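Long-range contacts in Lys-gingipain W83 (Porphyromonas gingivalis, PDB 4ITC), which cleaves proteins after lysine and carries adhesin domains, one of which, the calcium-binding K1 beta sandwich, is the piece described here: residues A[26-31]-A[45-50]; A[50-55]-A[159-164]. All blocks are in the same frame, centred on the assembly; numbering follows the deposited sequence.

Contact 1. Residues A[26-31]-A[45-50]; sequences HGWKPG and VYSESF. With CA (calcium ion), chain B.
S47 CB sits over the centre of one face of the W28 six-membered ring, 3.7 Å from its centroid and 11° off its normal: a CH-pi contact on the buried side of the hairpin formed by strands 29-32 and 43-48. Beside it V45 CG2 touches W28 CE3, and L64 and I162 also touch the indole. S47 OG hydrogen-bonds H153 ND1 and N62 ND2. K29 and Y46 form an antiparallel hydrogen-bonded pair, with K29 N to Y46 O at 2.8 Å.

The other face is looser and wet. Y46 CG sits between its own backbone N and carbonyl carbon (chi1 72°), and K29 CB lies over the ring face. Beyond CG the K29 chain runs extended across the phenol to E48, where NZ meets OE2 at 2.7 Å from above the carboxylate plane. One water bridges K29 NZ, Y46 OH and E48 OE1; another accepts from E48 N and donates to both E48 OE2 and G27 O. At the loop end H26 O binds calcium at 2.3 Å, with D20, D22, D24 and N62 completing the protein ligands. The salt bridge holds E48 to strand 29-32, a water holds it to G27 of the calcium-binding loop, and K29 probably keeps this carboxylate charged.

Contact 2. Residues A[50-55]-A[159-164]; sequences FGLGGI and MFYIDL
L52 and F160 meet at the surface of the beta sandwich of this cleaved adhesin domain, where strand 161-171 begins just after F160 and faces the small beta hairpin of strands 50-51 and 56-57, which turns through L52-I55 (type I'). The leucine crosses the phenyl group obliquely. Its CG lies in the ring plane at the edge, and CD2 comes to 3.7 Å from F160 CE1. F160 is in turn laid over its neighbour Y161, with F160 CE2 3.5 Å above the centre of the phenol ring, so two aromatic groups are layered beside the turn.

L52 crosses Y161 at about a right angle, bringing CD1 to 3.6 Å from Y161 OH. F50 has CG anti to the backbone N (chi1 -179°), and its ring leads away from segment 159-164, with CD1 brushing F160 CD1 at 4.1 Å. Its CB instead rests near M159 O, 3.4 Å away, and its carbonyl O lies in the plane of the Y161 ring, at the edge. The backbone link is slight, a weak bond from F50 N to F160 O at 3.4 Å.

M159 points its CB away and touches a bound guanidine, while E91 accepts a hydrogen bond from F160 N. A water between the turn and the phenol accepts from L52 N at 2.9 Å and is hydrogen-bonded to Y161 OH at 2.8 Å.

Contacts 1 and 2 follow each other along the chain, share F50 and have centres about 7 Å apart. Both reach the same antiparallel sheet, in which strands 43-48 and 161-171 are neighbours; V45 O and L164 N, 2.8 Å apart, are probably hydrogen-bonded, as are S49 N and F160 O at 2.8 Å. Contact 1 is partly buried: a regular hairpin with an apolar inner face, a charged and hydrated outer face, and a calcium site at its loop end. Contact 2, at the surface, relies on L52 methyls at the edge of F160 and near the Y161 hydroxyl. The rings of Y46 and Y161 meet, so the hydrated face of contact 1 adjoins the aromatic group of contact 2.

Contact 1. Residues A[26-31]-A[45-50]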
ATOM      1  N   HIS A  26     -10.269  11.336   1.224  1.00 11.39           N
ATOM      2  CA  HIS A  26      -9.095  10.770   1.883  1.00 11.72           C
ATOM      3  C   HIS A  26      -8.577   9.610   1.047  1.00 10.93           C
ATOM      4  O   HIS A  26      -9.311   8.693   0.769  1.00 11.03           O
ATOM      5  CB  HIS A  26      -9.450  10.229   3.266  1.00 12.85           C
ATOM      6  CG  HIS A  26     -10.001  11.261   4.175  1.00 16.86           C
ATOM      7  ND1 HIS A  26      -9.204  12.035   4.981  1.00 22.57           N
ATOM      8  CD2 HIS A  26     -11.276  11.614   4.443  1.00 19.24           C
ATOM      9  CE1 HIS A  26      -9.971  12.873   5.660  1.00 21.85           C
ATOM     10  NE2 HIS A  26     -11.230  12.628   5.357  1.00 20.86           N
ATOM     11  N   GLY A  27      -7.320   9.683   0.624  1.00 10.15           N
ATOM     12  CA  GLY A  27      -6.710   8.615  -0.173  1.00 10.25           C
ATOM     13  C   GLY A  27      -5.352   8.255   0.385  1.00  9.21           C
ATOM     14  O   GLY A  27      -4.985   8.627   1.517  1.00  8.85           O
ATOM     15  N   TRP A  28      -4.563   7.594  -0.455  1.00  8.12           N
ATOM     16  CA  TRP A  28      -3.168   7.313  -0.107  1.00  8.28           C
ATOM     17  C   TRP A  28      -2.421   8.653  -0.039  1.00  9.07           C
ATOM     18  O   TRP A  28      -2.622   9.517  -0.909  1.00 10.49           O
ATOM     19  CB  TRP A  28      -2.488   6.410  -1.150  1.00  8.03           C
ATOM     20  CG  TRP A  28      -2.943   4.976  -1.083  1.00  8.00           C
ATOM     21  CD1 TRP A  28      -3.956   4.370  -1.795  1.00  7.99           C
ATOM     22  CD2 TRP A  28      -2.368   3.961  -0.268  1.00  8.36           C
ATOM     23  NE1 TRP A  28      -4.055   3.057  -1.436  1.00  8.19           N
ATOM     24  CE2 TRP A  28      -3.073   2.767  -0.514  1.00  7.63           C
ATOM     25  CE3 TRP A  28      -1.325   3.955   0.668  1.00  8.75           C
ATOM     26  CZ2 TRP A  28      -2.763   1.572   0.120  1.00  8.26           C
ATOM     27  CZ3 TRP A  28      -1.013   2.780   1.308  1.00  8.99           C
ATOM     28  CH2 TRP A  28      -1.745   1.588   1.044  1.00  8.42           C
ATOM     29  N   LYS A  29      -1.581   8.809   0.971  1.00  9.48           N
ATOM     30  CA  LYS A  29      -0.924  10.090   1.304  1.00 10.41           C
ATOM     31  C   LYS A  29       0.542   9.817   1.604  1.00  9.77           C
ATOM     32  O   LYS A  29       0.906   8.752   2.060  1.00  8.95           O
ATOM     33  CB  LYS A  29      -1.553  10.666   2.572  1.00 12.66           C
ATOM     34  CG  LYS A  29      -2.940  11.188   2.398  1.00 16.42           C
ATOM     35  CD  LYS A  29      -3.565  11.464   3.752  1.00 18.67           C
ATOM     36  CE  LYS A  29      -5.009  11.875   3.625  1.00 22.32           C
ATOM     37  NZ  LYS A  29      -5.536  12.308   4.946  1.00 24.54           N
ATOM     38  N   PRO A  30       1.391  10.802   1.399  1.00  9.92           N
ATOM     39  CA  PRO A  30       2.779  10.710   1.821  1.00 10.28           C
ATOM     40  C   PRO A  30       2.924  10.820   3.333  1.00 10.56           C
ATOM     41  O   PRO A  30       2.323  11.708   3.956  1.00 11.64           O
ATOM     42  CB  PRO A  30       3.415  11.943   1.148  1.00 11.42           C
ATOM     43  CG  PRO A  30       2.300  12.904   1.026  1.00 12.66           C
ATOM     44  CD  PRO A  30       1.061  12.096   0.792  1.00 11.63           C
ATOM     45  N   GLY A  31       3.757   9.953   3.907  1.00 10.83           N
ATOM     46  CA  GLY A  31       4.064   9.981   5.315  1.00 11.82           C
ATOM     47  C   GLY A  31       5.553  10.137   5.480  1.00 12.18           C
ATOM     48  O   GLY A  31       6.328   9.670   4.651  1.00 12.08           O
ATOM     49  N   VAL A  45       4.206   5.806   2.221  1.00  8.43           N
ATOM     50  CA  VAL A  45       2.843   6.227   1.978  1.00  8.06           C
ATOM     51  C   VAL A  45       1.922   5.493   2.940  1.00  7.67           C
ATOM     52  O   VAL A  45       2.252   4.447   3.459  1.00  7.66           O
ATOM     53  CB  VAL A  45       2.389   5.966   0.520  1.00  8.71           C
ATOM     54  CG1 VAL A  45       3.228   6.820  -0.413  1.00  9.70           C
ATOM     55  CG2 VAL A  45       2.492   4.508   0.163  1.00  8.65           C
ATOM     56  N   TYR A  46       0.759   6.097   3.174  1.00  7.34           N
ATOM     57  CA  TYR A  46      -0.200   5.514   4.091  1.00  7.92           C
ATOM     58  C   TYR A  46      -1.624   5.845   3.682  1.00  7.53           C
ATOM     59  O   TYR A  46      -1.891   6.785   2.916  1.00  7.03           O
ATOM     60  CB  TYR A  46       0.041   5.971   5.521  1.00  7.92           C
ATOM     61  CG  TYR A  46      -0.324   7.409   5.791  1.00  8.38           C
ATOM     62  CD1 TYR A  46       0.536   8.445   5.433  1.00  9.65           C
ATOM     63  CD2 TYR A  46      -1.496   7.732   6.421  1.00  9.32           C
ATOM     64  CE1 TYR A  46       0.224   9.741   5.713  1.00 10.30           C
ATOM     65  CE2 TYR A  46      -1.834   9.047   6.705  1.00 10.21           C
ATOM     66  CZ  TYR A  46      -0.967  10.059   6.337  1.00 11.69           C
ATOM     67  OH  TYR A  46      -1.294  11.390   6.622  1.00 14.77           O
ATOM     68  N   SER A  47      -2.553   5.012   4.159  1.00  7.17           N
ATOM     69  CA  SER A  47      -3.961   5.190   3.916  1.00  6.58           C
ATOM     70  C   SER A  47      -4.707   4.906   5.215  1.00  6.80           C
ATOM     71  O   SER A  47      -4.358   4.006   5.987  1.00  6.27           O
ATOM     72  CB  SER A  47      -4.415   4.260   2.805  1.00  6.35           C
ATOM     73  OG  SER A  47      -5.800   4.329   2.578  1.00  6.67           O
ATOM     74  N   GLU A  48      -5.749   5.712   5.471  1.00  7.23           N
ATOM     75  CA  GLU A  48      -6.454   5.763   6.746  1.00  7.64           C
ATOM     76  C   GLU A  48      -7.763   4.977   6.757  1.00  7.73           C
ATOM     77  O   GLU A  48      -8.640   5.172   5.890  1.00  8.00           O
ATOM     78  CB  GLU A  48      -6.799   7.223   7.053  1.00  8.79           C
ATOM     79  CG  GLU A  48      -5.583   8.118   7.194  1.00  9.84           C
ATOM     80  CD  GLU A  48      -5.917   9.576   6.971  1.00 11.43           C
ATOM     81  OE1 GLU A  48      -5.697  10.350   7.950  1.00 13.97           O
ATOM     82  OE2 GLU A  48      -6.428   9.945   5.873  1.00 12.42           O
ATOM     83  N   SER A  49      -7.962   4.167   7.807  1.00  7.92           N
ATOM     84  CA  SER A  49      -9.295   3.690   8.169  1.00  8.17           C
ATOM     85  C   SER A  49      -9.911   4.416   9.358  1.00  8.72           C
ATOM     86  O   SER A  49     -11.071   4.152   9.704  1.00  8.68           O
ATOM     87  CB  SER A  49      -9.260   2.177   8.432  1.00  8.61           C
ATOM     88  OG  SER A  49      -8.666   1.892   9.654  1.00  8.77           O
ATOM     89  N   PHE A  50      -9.139   5.322   9.961  1.00  9.23           N
ATOM     90  CA  PHE A  50      -9.578   6.214  11.036  1.00 10.08           C
ATOM     91  C   PHE A  50      -8.680   7.430  10.922  1.00 10.95           C
ATOM     92  O   PHE A  50      -7.467   7.284  10.806  1.00 11.97           O
ATOM     93  CB  PHE A  50      -9.371   5.539  12.389  1.00 10.42           C
ATOM     94  CG  PHE A  50      -9.813   6.383  13.583  1.00 11.26           C
ATOM     95  CD1 PHE A  50      -8.933   7.265  14.163  1.00 12.07           C
ATOM     96  CD2 PHE A  50     -11.116   6.331  14.030  1.00 13.20           C
ATOM     97  CE1 PHE A  50      -9.320   8.054  15.239  1.00 13.33           C
ATOM     98  CE2 PHE A  50     -11.523   7.114  15.103  1.00 13.65           C
ATOM     99  CZ  PHE A  50     -10.618   7.963  15.693  1.00 13.14           C
TER
HETATM  100 CA    CA B1201     -11.228   7.431   0.392  1.00  8.64          CA
HETATM  101  O   HOH W   1      -6.310   8.180   3.868  1.00  9.50           O
HETATM  102  O   HOH W   2      -3.679  12.455   7.600  1.00 26.33           O
HETATM  103  O   HOH W   3       0.161  13.235   4.956  1.00 28.69           O
HETATM  104  O   HOH W   4     -11.168   6.721   2.719  1.00  9.67           O

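Contact 2. Residues A[50-55]-A[159-164]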
ATOM      1  N   PHE A  50      -9.139   5.322   9.961  1.00  9.23           N
ATOM      2  CA  PHE A  50      -9.578   6.214  11.036  1.00 10.08           C
ATOM      3  C   PHE A  50      -8.680   7.430  10.922  1.00 10.95           C
ATOM      4  O   PHE A  50      -7.467   7.284  10.806  1.00 11.97           O
ATOM      5  CB  PHE A  50      -9.371   5.539  12.389  1.00 10.42           C
ATOM      6  CG  PHE A  50      -9.813   6.383  13.583  1.00 11.26           C
ATOM      7  CD1 PHE A  50      -8.933   7.265  14.163  1.00 12.07           C
ATOM      8  CD2 PHE A  50     -11.116   6.331  14.030  1.00 13.20           C
ATOM      9  CE1 PHE A  50      -9.320   8.054  15.239  1.00 13.33           C
ATOM     10  CE2 PHE A  50     -11.523   7.114  15.103  1.00 13.65           C
ATOM     11  CZ  PHE A  50     -10.618   7.963  15.693  1.00 13.14           C
ATOM     12  N   GLY A  51      -9.272   8.615  10.994  1.00 10.96           N
ATOM     13  CA  GLY A  51      -8.490   9.874  10.902  1.00 12.39           C
ATOM     14  C   GLY A  51      -8.431  10.573  12.268  1.00 13.88           C
ATOM     15  O   GLY A  51      -9.407  10.616  13.015  1.00 14.80           O
ATOM     16  N   LEU A  52      -7.272  11.121  12.558  1.00 13.85           N
ATOM     17  CA  LEU A  52      -7.073  11.958  13.758  1.00 15.39           C
ATOM     18  C   LEU A  52      -7.873  13.248  13.733  1.00 17.77           C
ATOM     19  O   LEU A  52      -8.375  13.670  12.693  1.00 17.08           O
ATOM     20  CB  LEU A  52      -5.615  12.315  13.858  1.00 14.23           C
ATOM     21  CG  LEU A  52      -4.695  11.123  14.151  1.00 14.43           C
ATOM     22  CD1 LEU A  52      -3.242  11.522  14.195  1.00 14.98           C
ATOM     23  CD2 LEU A  52      -5.128  10.421  15.423  1.00 15.54           C
ATOM     24  N   GLY A  53      -7.987  13.879  14.900  1.00 18.91           N
ATOM     25  CA  GLY A  53      -8.497  15.249  14.968  1.00 20.98           C
ATOM     26  C   GLY A  53      -9.985  15.422  14.774  1.00 23.27           C
ATOM     27  O   GLY A  53     -10.443  16.544  14.517  1.00 28.26           O
ATOM     28  N   GLY A  54     -10.760  14.341  14.882  1.00 23.64           N
ATOM     29  CA  GLY A  54     -12.202  14.414  14.739  1.00 25.11           C
ATOM     30  C   GLY A  54     -12.677  13.911  13.382  1.00 24.98           C
ATOM     31  O   GLY A  54     -13.874  13.827  13.120  1.00 27.74           O
ATOM     32  N   ILE A  55     -11.736  13.530  12.520  1.00 24.69           N
ATOM     33  CA  ILE A  55     -12.110  12.951  11.233  1.00 23.18           C
ATOM     34  C   ILE A  55     -12.910  11.682  11.516  1.00 20.63           C
ATOM     35  O   ILE A  55     -13.990  11.487  10.961  1.00 22.23           O
ATOM     36  CB  ILE A  55     -10.892  12.585  10.379  1.00 23.25           C
ATOM     37  CG1 ILE A  55     -10.059  13.829  10.015  1.00 27.61           C
ATOM     38  CG2 ILE A  55     -11.332  11.831   9.127  1.00 22.18           C
ATOM     39  CD1 ILE A  55     -10.682  14.798   9.051  1.00 30.09           C
ATOM     40  N   MET A 159      -9.668   1.126  12.262  1.00  8.63           N
ATOM     41  CA  MET A 159      -8.393   0.693  12.802  1.00  8.72           C
ATOM     42  C   MET A 159      -7.513   1.929  12.880  1.00  8.57           C
ATOM     43  O   MET A 159      -7.791   2.833  13.716  1.00  9.04           O
ATOM     44  CB  MET A 159      -7.845  -0.479  12.007  1.00  9.48           C
ATOM     45  CG  MET A 159      -8.615  -1.764  12.322  1.00  9.67           C
ATOM     46  SD  MET A 159      -8.193  -2.393  13.953  1.00 10.81           S
ATOM     47  CE  MET A 159      -9.651  -3.434  14.318  1.00 10.69           C
ATOM     48  N   PHE A 160      -6.507   2.062  12.026  1.00  7.95           N
ATOM     49  CA  PHE A 160      -5.774   3.347  12.004  1.00  7.89           C
ATOM     50  C   PHE A 160      -5.241   3.596  10.603  1.00  7.44           C
ATOM     51  O   PHE A 160      -5.975   4.103   9.767  1.00  8.00           O
ATOM     52  CB  PHE A 160      -4.737   3.462  13.124  1.00  8.32           C
ATOM     53  CG  PHE A 160      -4.217   4.858  13.336  1.00  8.79           C
ATOM     54  CD1 PHE A 160      -5.098   5.908  13.517  1.00  9.81           C
ATOM     55  CD2 PHE A 160      -2.872   5.117  13.340  1.00  9.43           C
ATOM     56  CE1 PHE A 160      -4.630   7.209  13.746  1.00 10.03           C
ATOM     57  CE2 PHE A 160      -2.388   6.432  13.560  1.00 10.20           C
ATOM     58  CZ  PHE A 160      -3.270   7.464  13.746  1.00 10.11           C
ATOM     59  N   TYR A 161      -3.981   3.321  10.361  1.00  7.35           N
ATOM     60  CA  TYR A 161      -3.392   3.415   9.011  1.00  7.33           C
ATOM     61  C   TYR A 161      -2.746   2.122   8.601  1.00  7.00           C
ATOM     62  O   TYR A 161      -2.209   1.384   9.429  1.00  7.82           O
ATOM     63  CB  TYR A 161      -2.302   4.469   8.850  1.00  7.67           C
ATOM     64  CG  TYR A 161      -2.435   5.812   9.497  1.00  8.38           C
ATOM     65  CD1 TYR A 161      -3.689   6.387   9.769  1.00  9.03           C
ATOM     66  CD2 TYR A 161      -1.287   6.548   9.763  1.00  9.55           C
ATOM     67  CE1 TYR A 161      -3.758   7.637  10.359  1.00 10.38           C
ATOM     68  CE2 TYR A 161      -1.351   7.808  10.337  1.00 10.69           C
ATOM     69  CZ  TYR A 161      -2.588   8.339  10.631  1.00 10.66           C
ATOM     70  OH  TYR A 161      -2.755   9.611  11.178  1.00 13.37           O
ATOM     71  N   ILE A 162      -2.757   1.882   7.284  1.00  7.15           N
ATOM     72  CA  ILE A 162      -1.836   0.986   6.649  1.00  7.24           C
ATOM     73  C   ILE A 162      -0.725   1.822   6.009  1.00  7.09           C
ATOM     74  O   ILE A 162      -0.995   2.819   5.325  1.00  7.42           O
ATOM     75  CB  ILE A 162      -2.528   0.049   5.606  1.00  7.40           C
ATOM     76  CG1 ILE A 162      -1.516  -0.953   5.026  1.00  8.37           C
ATOM     77  CG2 ILE A 162      -3.291   0.797   4.533  1.00  7.64           C
ATOM     78  CD1 ILE A 162      -2.197  -2.014   4.188  1.00  9.28           C
ATOM     79  N   ASP A 163       0.510   1.394   6.205  1.00  7.32           N
ATOM     80  CA  ASP A 163       1.666   2.048   5.634  1.00  7.56           C
ATOM     81  C   ASP A 163       2.314   1.089   4.609  1.00  7.60           C
ATOM     82  O   ASP A 163       2.409  -0.105   4.849  1.00  7.56           O
ATOM     83  CB  ASP A 163       2.708   2.336   6.688  1.00  7.84           C
ATOM     84  CG  ASP A 163       2.249   3.179   7.871  1.00  8.76           C
ATOM     85  OD1 ASP A 163       1.159   3.801   7.904  1.00  8.59           O
ATOM     86  OD2 ASP A 163       3.092   3.210   8.845  1.00 10.52           O
ATOM     87  N   LEU A 164       2.870   1.667   3.555  0.50  7.45           N
ATOM     88  CA  LEU A 164       3.440   0.952   2.429  0.50  7.44           C
ATOM     89  C   LEU A 164       4.735   1.657   2.041  0.50  7.51           C
ATOM     90  O   LEU A 164       4.790   2.899   2.013  0.50  7.02           O
ATOM     91  CB  LEU A 164       2.450   0.962   1.243  0.50  7.67           C
ATOM     92  CG  LEU A 164       2.967   0.508  -0.117  0.50  7.56           C
ATOM     93  CD1 LEU A 164       3.087  -0.996  -0.096  0.50  7.85           C
ATOM     94  CD2 LEU A 164       2.003   0.909  -1.238  0.50  7.65           C
TER
HETATM   95  O   HOH W   5      -5.116  10.894  10.571  1.00 13.58           O